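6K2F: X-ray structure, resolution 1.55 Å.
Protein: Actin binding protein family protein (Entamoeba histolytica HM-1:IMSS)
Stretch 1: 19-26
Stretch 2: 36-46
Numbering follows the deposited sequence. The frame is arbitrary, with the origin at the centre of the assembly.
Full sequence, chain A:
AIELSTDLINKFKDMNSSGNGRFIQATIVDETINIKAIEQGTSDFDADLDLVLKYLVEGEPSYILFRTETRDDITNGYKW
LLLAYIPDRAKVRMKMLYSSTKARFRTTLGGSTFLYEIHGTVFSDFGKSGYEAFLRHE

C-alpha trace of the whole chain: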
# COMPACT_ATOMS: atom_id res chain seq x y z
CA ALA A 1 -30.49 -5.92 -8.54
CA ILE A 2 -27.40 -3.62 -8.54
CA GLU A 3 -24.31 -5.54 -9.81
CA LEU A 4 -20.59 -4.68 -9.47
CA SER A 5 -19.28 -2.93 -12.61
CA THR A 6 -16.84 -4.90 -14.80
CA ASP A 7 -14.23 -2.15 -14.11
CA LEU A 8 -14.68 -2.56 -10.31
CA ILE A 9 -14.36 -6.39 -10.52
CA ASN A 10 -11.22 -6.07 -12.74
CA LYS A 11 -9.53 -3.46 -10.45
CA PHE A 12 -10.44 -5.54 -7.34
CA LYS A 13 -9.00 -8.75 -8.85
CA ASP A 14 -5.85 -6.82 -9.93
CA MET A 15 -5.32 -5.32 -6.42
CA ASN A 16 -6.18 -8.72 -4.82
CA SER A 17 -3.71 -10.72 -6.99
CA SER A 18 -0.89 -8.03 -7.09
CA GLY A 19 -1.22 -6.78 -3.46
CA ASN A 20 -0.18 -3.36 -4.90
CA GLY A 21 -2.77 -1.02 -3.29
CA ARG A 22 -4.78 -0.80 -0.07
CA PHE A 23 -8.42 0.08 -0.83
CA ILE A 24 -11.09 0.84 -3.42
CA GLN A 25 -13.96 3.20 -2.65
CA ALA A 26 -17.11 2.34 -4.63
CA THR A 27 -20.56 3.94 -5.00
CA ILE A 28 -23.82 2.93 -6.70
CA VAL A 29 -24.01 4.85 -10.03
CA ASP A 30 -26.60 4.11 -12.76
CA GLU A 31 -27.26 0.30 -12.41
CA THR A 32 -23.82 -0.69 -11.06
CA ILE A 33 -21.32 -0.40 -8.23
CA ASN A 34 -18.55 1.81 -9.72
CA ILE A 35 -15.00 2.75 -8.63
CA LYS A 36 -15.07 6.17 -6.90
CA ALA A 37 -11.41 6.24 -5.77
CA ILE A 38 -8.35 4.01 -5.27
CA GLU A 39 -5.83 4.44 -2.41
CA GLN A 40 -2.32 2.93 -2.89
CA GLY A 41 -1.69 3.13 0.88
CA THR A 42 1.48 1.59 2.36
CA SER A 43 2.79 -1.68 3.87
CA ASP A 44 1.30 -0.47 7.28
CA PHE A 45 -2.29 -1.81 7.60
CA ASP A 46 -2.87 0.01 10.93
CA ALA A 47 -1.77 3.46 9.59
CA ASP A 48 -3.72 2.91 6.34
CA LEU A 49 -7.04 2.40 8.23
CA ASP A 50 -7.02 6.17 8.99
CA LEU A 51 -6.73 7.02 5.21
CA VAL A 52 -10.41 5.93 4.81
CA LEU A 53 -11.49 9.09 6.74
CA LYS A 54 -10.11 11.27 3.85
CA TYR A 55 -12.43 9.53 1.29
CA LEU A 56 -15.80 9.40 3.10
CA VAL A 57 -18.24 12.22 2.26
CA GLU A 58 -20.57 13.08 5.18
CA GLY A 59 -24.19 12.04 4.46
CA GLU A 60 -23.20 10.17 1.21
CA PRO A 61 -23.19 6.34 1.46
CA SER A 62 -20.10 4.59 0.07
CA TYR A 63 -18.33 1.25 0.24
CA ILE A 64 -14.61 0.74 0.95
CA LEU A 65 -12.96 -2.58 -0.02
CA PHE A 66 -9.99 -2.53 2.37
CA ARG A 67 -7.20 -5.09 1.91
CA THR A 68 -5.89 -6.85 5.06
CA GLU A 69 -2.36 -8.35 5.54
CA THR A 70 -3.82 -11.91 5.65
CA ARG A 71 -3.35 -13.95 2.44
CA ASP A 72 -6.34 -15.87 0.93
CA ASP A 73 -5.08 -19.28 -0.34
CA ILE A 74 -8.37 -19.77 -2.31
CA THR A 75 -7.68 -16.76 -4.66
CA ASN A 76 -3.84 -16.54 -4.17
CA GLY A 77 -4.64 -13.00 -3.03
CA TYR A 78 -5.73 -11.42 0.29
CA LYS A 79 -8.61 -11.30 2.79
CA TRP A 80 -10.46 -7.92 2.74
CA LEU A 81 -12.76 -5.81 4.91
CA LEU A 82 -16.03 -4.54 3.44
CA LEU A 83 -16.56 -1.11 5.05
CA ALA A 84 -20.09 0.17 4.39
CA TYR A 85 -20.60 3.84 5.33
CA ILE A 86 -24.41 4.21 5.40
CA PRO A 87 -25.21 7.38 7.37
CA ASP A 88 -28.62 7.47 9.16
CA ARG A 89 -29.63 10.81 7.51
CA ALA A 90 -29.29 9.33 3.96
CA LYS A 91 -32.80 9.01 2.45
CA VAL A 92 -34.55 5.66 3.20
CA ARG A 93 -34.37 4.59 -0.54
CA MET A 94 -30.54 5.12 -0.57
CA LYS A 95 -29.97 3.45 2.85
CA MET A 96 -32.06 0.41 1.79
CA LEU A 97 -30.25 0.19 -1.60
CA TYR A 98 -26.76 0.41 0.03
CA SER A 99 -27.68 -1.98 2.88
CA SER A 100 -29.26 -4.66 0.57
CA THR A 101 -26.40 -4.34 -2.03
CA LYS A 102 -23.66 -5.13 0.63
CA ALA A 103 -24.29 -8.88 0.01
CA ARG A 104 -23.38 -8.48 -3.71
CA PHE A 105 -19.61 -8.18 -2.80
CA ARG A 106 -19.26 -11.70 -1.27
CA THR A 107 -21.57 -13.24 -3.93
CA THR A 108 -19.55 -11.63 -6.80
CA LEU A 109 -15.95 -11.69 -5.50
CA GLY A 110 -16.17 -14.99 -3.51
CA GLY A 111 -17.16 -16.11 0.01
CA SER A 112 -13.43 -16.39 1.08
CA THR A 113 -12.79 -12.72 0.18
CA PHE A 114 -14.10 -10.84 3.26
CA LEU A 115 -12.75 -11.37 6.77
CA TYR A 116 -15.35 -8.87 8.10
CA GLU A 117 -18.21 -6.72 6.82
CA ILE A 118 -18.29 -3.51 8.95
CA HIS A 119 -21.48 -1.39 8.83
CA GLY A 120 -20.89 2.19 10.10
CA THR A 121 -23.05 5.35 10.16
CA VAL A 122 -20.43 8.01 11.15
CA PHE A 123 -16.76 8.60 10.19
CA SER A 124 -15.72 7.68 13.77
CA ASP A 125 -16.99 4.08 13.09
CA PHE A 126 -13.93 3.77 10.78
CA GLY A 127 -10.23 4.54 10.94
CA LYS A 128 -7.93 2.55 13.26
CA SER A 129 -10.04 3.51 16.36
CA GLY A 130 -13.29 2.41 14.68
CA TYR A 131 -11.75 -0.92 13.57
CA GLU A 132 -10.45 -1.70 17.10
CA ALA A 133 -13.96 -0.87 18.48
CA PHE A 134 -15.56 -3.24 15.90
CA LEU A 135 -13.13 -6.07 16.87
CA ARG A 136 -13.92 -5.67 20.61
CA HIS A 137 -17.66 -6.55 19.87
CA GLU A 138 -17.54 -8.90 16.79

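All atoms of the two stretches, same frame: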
# COMPACT_ATOMS: atom_id res chain seq x y z
N GLY A 19 -1.48 -7.31 -4.81
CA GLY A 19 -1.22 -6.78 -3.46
C GLY A 19 -0.74 -5.34 -3.47
O GLY A 19 -0.22 -4.90 -2.45
N ASN A 20 -0.95 -4.59 -4.57
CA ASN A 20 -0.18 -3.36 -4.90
C ASN A 20 -1.04 -2.10 -4.69
O ASN A 20 -0.81 -1.08 -5.34
CB ASN A 20 0.39 -3.37 -6.32
CG ASN A 20 -0.65 -3.53 -7.40
OD1 ASN A 20 -1.83 -3.74 -7.12
ND2 ASN A 20 -0.21 -3.44 -8.65
N GLY A 21 -1.94 -2.16 -3.74
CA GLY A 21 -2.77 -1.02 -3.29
C GLY A 21 -3.46 -1.43 -2.02
O GLY A 21 -3.38 -2.63 -1.67
N ARG A 22 -4.16 -0.51 -1.37
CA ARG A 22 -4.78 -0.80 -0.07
C ARG A 22 -6.30 -0.86 -0.19
O ARG A 22 -6.90 -1.76 0.43
CB ARG A 22 -4.35 0.23 0.97
CG ARG A 22 -4.95 -0.03 2.34
CD ARG A 22 -4.57 -1.37 2.96
NE ARG A 22 -3.16 -1.40 3.31
CZ ARG A 22 -2.51 -2.46 3.75
NH1 ARG A 22 -3.11 -3.63 3.88
NH2 ARG A 22 -1.22 -2.36 4.04
N PHE A 23 -6.95 0.12 -0.81
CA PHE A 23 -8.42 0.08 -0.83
C PHE A 23 -9.01 0.73 -2.07
O PHE A 23 -8.37 1.53 -2.74
CB PHE A 23 -8.99 0.64 0.46
CG PHE A 23 -8.82 2.11 0.75
CD1 PHE A 23 -9.64 3.06 0.18
CD2 PHE A 23 -7.96 2.51 1.76
CE1 PHE A 23 -9.56 4.38 0.57
CE2 PHE A 23 -7.89 3.84 2.15
CZ PHE A 23 -8.68 4.77 1.55
N ILE A 24 -10.25 0.34 -2.31
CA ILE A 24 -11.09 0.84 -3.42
C ILE A 24 -12.36 1.37 -2.80
O ILE A 24 -13.01 0.65 -2.06
CB ILE A 24 -11.39 -0.27 -4.44
CG1 ILE A 24 -10.11 -0.88 -5.00
CG2 ILE A 24 -12.31 0.28 -5.53
CD1 ILE A 24 -10.32 -2.20 -5.73
N GLN A 25 -12.67 2.62 -3.06
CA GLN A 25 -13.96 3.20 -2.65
C GLN A 25 -14.90 3.01 -3.82
O GLN A 25 -14.45 3.23 -4.98
CB GLN A 25 -13.86 4.68 -2.31
CG GLN A 25 -15.16 5.27 -1.79
CD GLN A 25 -14.96 6.71 -1.41
OE1 GLN A 25 -14.14 7.41 -2.00
NE2 GLN A 25 -15.71 7.16 -0.43
N ALA A 26 -16.12 2.57 -3.55
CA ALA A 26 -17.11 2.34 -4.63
C ALA A 26 -18.44 2.97 -4.24
O ALA A 26 -18.76 3.02 -3.05
CB ALA A 26 -17.24 0.86 -4.90
N LYS A 36 -15.08 4.72 -7.22
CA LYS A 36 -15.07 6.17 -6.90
C LYS A 36 -13.64 6.65 -6.75
O LYS A 36 -13.32 7.76 -7.21
CB LYS A 36 -15.86 6.43 -5.62
CG LYS A 36 -15.98 7.89 -5.24
CD LYS A 36 -17.04 8.64 -6.02
CE LYS A 36 -17.17 10.08 -5.58
NZ LYS A 36 -17.56 10.21 -4.15
N ALA A 37 -12.80 5.84 -6.09
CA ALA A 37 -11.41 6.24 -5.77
C ALA A 37 -10.61 5.00 -5.41
O ALA A 37 -11.21 3.99 -5.00
CB ALA A 37 -11.40 7.21 -4.61
N ILE A 38 -9.31 5.10 -5.62
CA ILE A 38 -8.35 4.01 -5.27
C ILE A 38 -7.25 4.63 -4.44
O ILE A 38 -6.69 5.66 -4.86
CB ILE A 38 -7.80 3.36 -6.54
CG1 ILE A 38 -8.93 2.81 -7.41
CG2 ILE A 38 -6.79 2.30 -6.15
CD1 ILE A 38 -8.53 2.63 -8.85
N GLU A 39 -6.92 4.00 -3.31
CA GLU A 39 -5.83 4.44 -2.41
C GLU A 39 -4.73 3.38 -2.43
O GLU A 39 -5.00 2.21 -2.06
CB GLU A 39 -6.37 4.64 -1.00
CG GLU A 39 -5.30 4.95 0.02
CD GLU A 39 -4.41 6.14 -0.29
OE1 GLU A 39 -4.97 7.27 -0.46
OE2 GLU A 39 -3.17 5.96 -0.36
N GLN A 40 -3.53 3.80 -2.83
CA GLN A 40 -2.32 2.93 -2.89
C GLN A 40 -1.99 2.49 -1.47
O GLN A 40 -1.60 1.33 -1.30
CB GLN A 40 -1.17 3.70 -3.52
CG GLN A 40 0.14 2.94 -3.50
CD GLN A 40 0.04 1.68 -4.31
OE1 GLN A 40 -0.40 1.69 -5.46
NE2 GLN A 40 0.47 0.58 -3.72
N GLY A 41 -2.10 3.40 -0.51
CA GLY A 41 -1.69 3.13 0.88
C GLY A 41 -0.23 2.73 0.95
O GLY A 41 0.60 3.17 0.12
N THR A 42 0.10 1.92 1.96
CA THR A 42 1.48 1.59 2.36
C THR A 42 1.53 0.11 2.78
O THR A 42 0.51 -0.59 2.66
CB THR A 42 1.97 2.51 3.49
OG1 THR A 42 1.29 2.16 4.69
CG2 THR A 42 1.77 3.98 3.19
N SER A 43 2.64 -0.32 3.31
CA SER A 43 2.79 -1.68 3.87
C SER A 43 2.24 -1.72 5.31
O SER A 43 2.36 -2.79 5.93
CB SER A 43 4.21 -2.11 3.81
OG SER A 43 4.99 -1.29 4.66
N ASP A 44 1.77 -0.59 5.87
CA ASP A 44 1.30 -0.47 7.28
C ASP A 44 -0.22 -0.45 7.32
O ASP A 44 -0.83 0.60 7.11
CB ASP A 44 1.90 0.77 7.97
CG ASP A 44 1.64 0.86 9.47
OD1 ASP A 44 0.68 0.20 9.97
OD2 ASP A 44 2.41 1.59 10.14
N PHE A 45 -0.82 -1.61 7.56
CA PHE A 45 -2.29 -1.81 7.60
C PHE A 45 -2.91 -0.85 8.62
O PHE A 45 -3.91 -0.18 8.33
CB PHE A 45 -2.59 -3.26 7.96
CG PHE A 45 -4.03 -3.54 8.32
CD1 PHE A 45 -4.95 -3.81 7.32
CD2 PHE A 45 -4.45 -3.55 9.63
CE1 PHE A 45 -6.26 -4.11 7.64
CE2 PHE A 45 -5.77 -3.85 9.94
CZ PHE A 45 -6.67 -4.12 8.94
N ASP A 46 -2.31 -0.78 9.81
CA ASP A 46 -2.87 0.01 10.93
C ASP A 46 -2.95 1.49 10.54
O ASP A 46 -4.02 2.09 10.70
CB ASP A 46 -2.04 -0.18 12.20
CG ASP A 46 -2.15 -1.57 12.81
OD1 ASP A 46 -3.21 -2.21 12.67
OD2 ASP A 46 -1.18 -2.00 13.43

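Residues 23-26 and 36-39 run side by side as antiparallel strands, their directions 172° apart and their axes approaching to 4.7 Å. The ladder alternates in the usual antiparallel way. Phe 23 and Glu 39 form a hydrogen-bonded pair, with Glu 39 N donating to Phe 23 O at 2.9 Å and Phe 23 N to Glu 39 O at 3.1 Å. Ile 24 and Ile 38 form the non-hydrogen-bonded pair, where the backbones draw closer, to 4.6 Å between the two CA atoms. Gln 25 and Ala 37 are bonded again, Gln 25 N to Ala 37 O at 2.8 Å and Ala 37 N to Gln 25 O at 3.3 Å; Gln 25 O also accepts from Lys 36 N at 2.8 Å. Weak CA-H...O contacts supplement the ladder, such as Ile 24 CA to Ala 37 O at 3.5 Å.

Beyond the ladder the register slips. Glu 39 O accepts a second bond, from Arg 22 N at 2.9 Å, and Gly 21 comes opposite Gln 40, their CA atoms 4.0 Å apart. Gly 41 has a positive phi, which favours glycine, and a CB there would lie 2.6 Å from Arg 22 CB, a clash.

The side chains of Phe 23, Glu 39, Gln 25 and Ala 37 share one face of the sheet, those of Ile 24 and Ile 38 the other. Ile 24 is buried, where a branched aliphatic side chain suits a strand; Ile 38, its partner, is exposed. The CA-to-CB bond of Phe 23 points to the face it shares with Glu 39, but the ring end comes nearer the other strand and receives Glu 39 CB over its face, 3.4 Å from the ring centroid, a CH-pi contact. Glutamate suits this place because its aliphatic base packs on the ring while its carboxylate leads away, where Glu 39 OE2 accepts from Gly 41 N at 2.8 Å and steadies the turn. Ala 37 CB lies 3.8 Å from Gln 25 OE1, so the methyl group packs beside the end of the glutamine.

Arg 22, buried and just ahead of the first strand, has the reach to join that end of stretch 1 to the loop that follows the other strand. Its NH2 donates to Thr 42 O at 2.8 Å, near the guanidinium plane, while Phe 45 CA lies over one guanidinium face and Arg 22 NH1 meets the edge of the Phe 45 ring, 3.9 Å from CD1. The loop is braced internally by Asp 44 N donating to Thr 42 OG1 at 3.0 Å; Asp 44 then caps the helix beginning at Phe 45. Gln 40 starts away from stretch 1, but its flexible side chain curls back so that NE2 donates to Asn 20 O at 2.6 Å. Together these contacts bury 678 Å², summed over both sides.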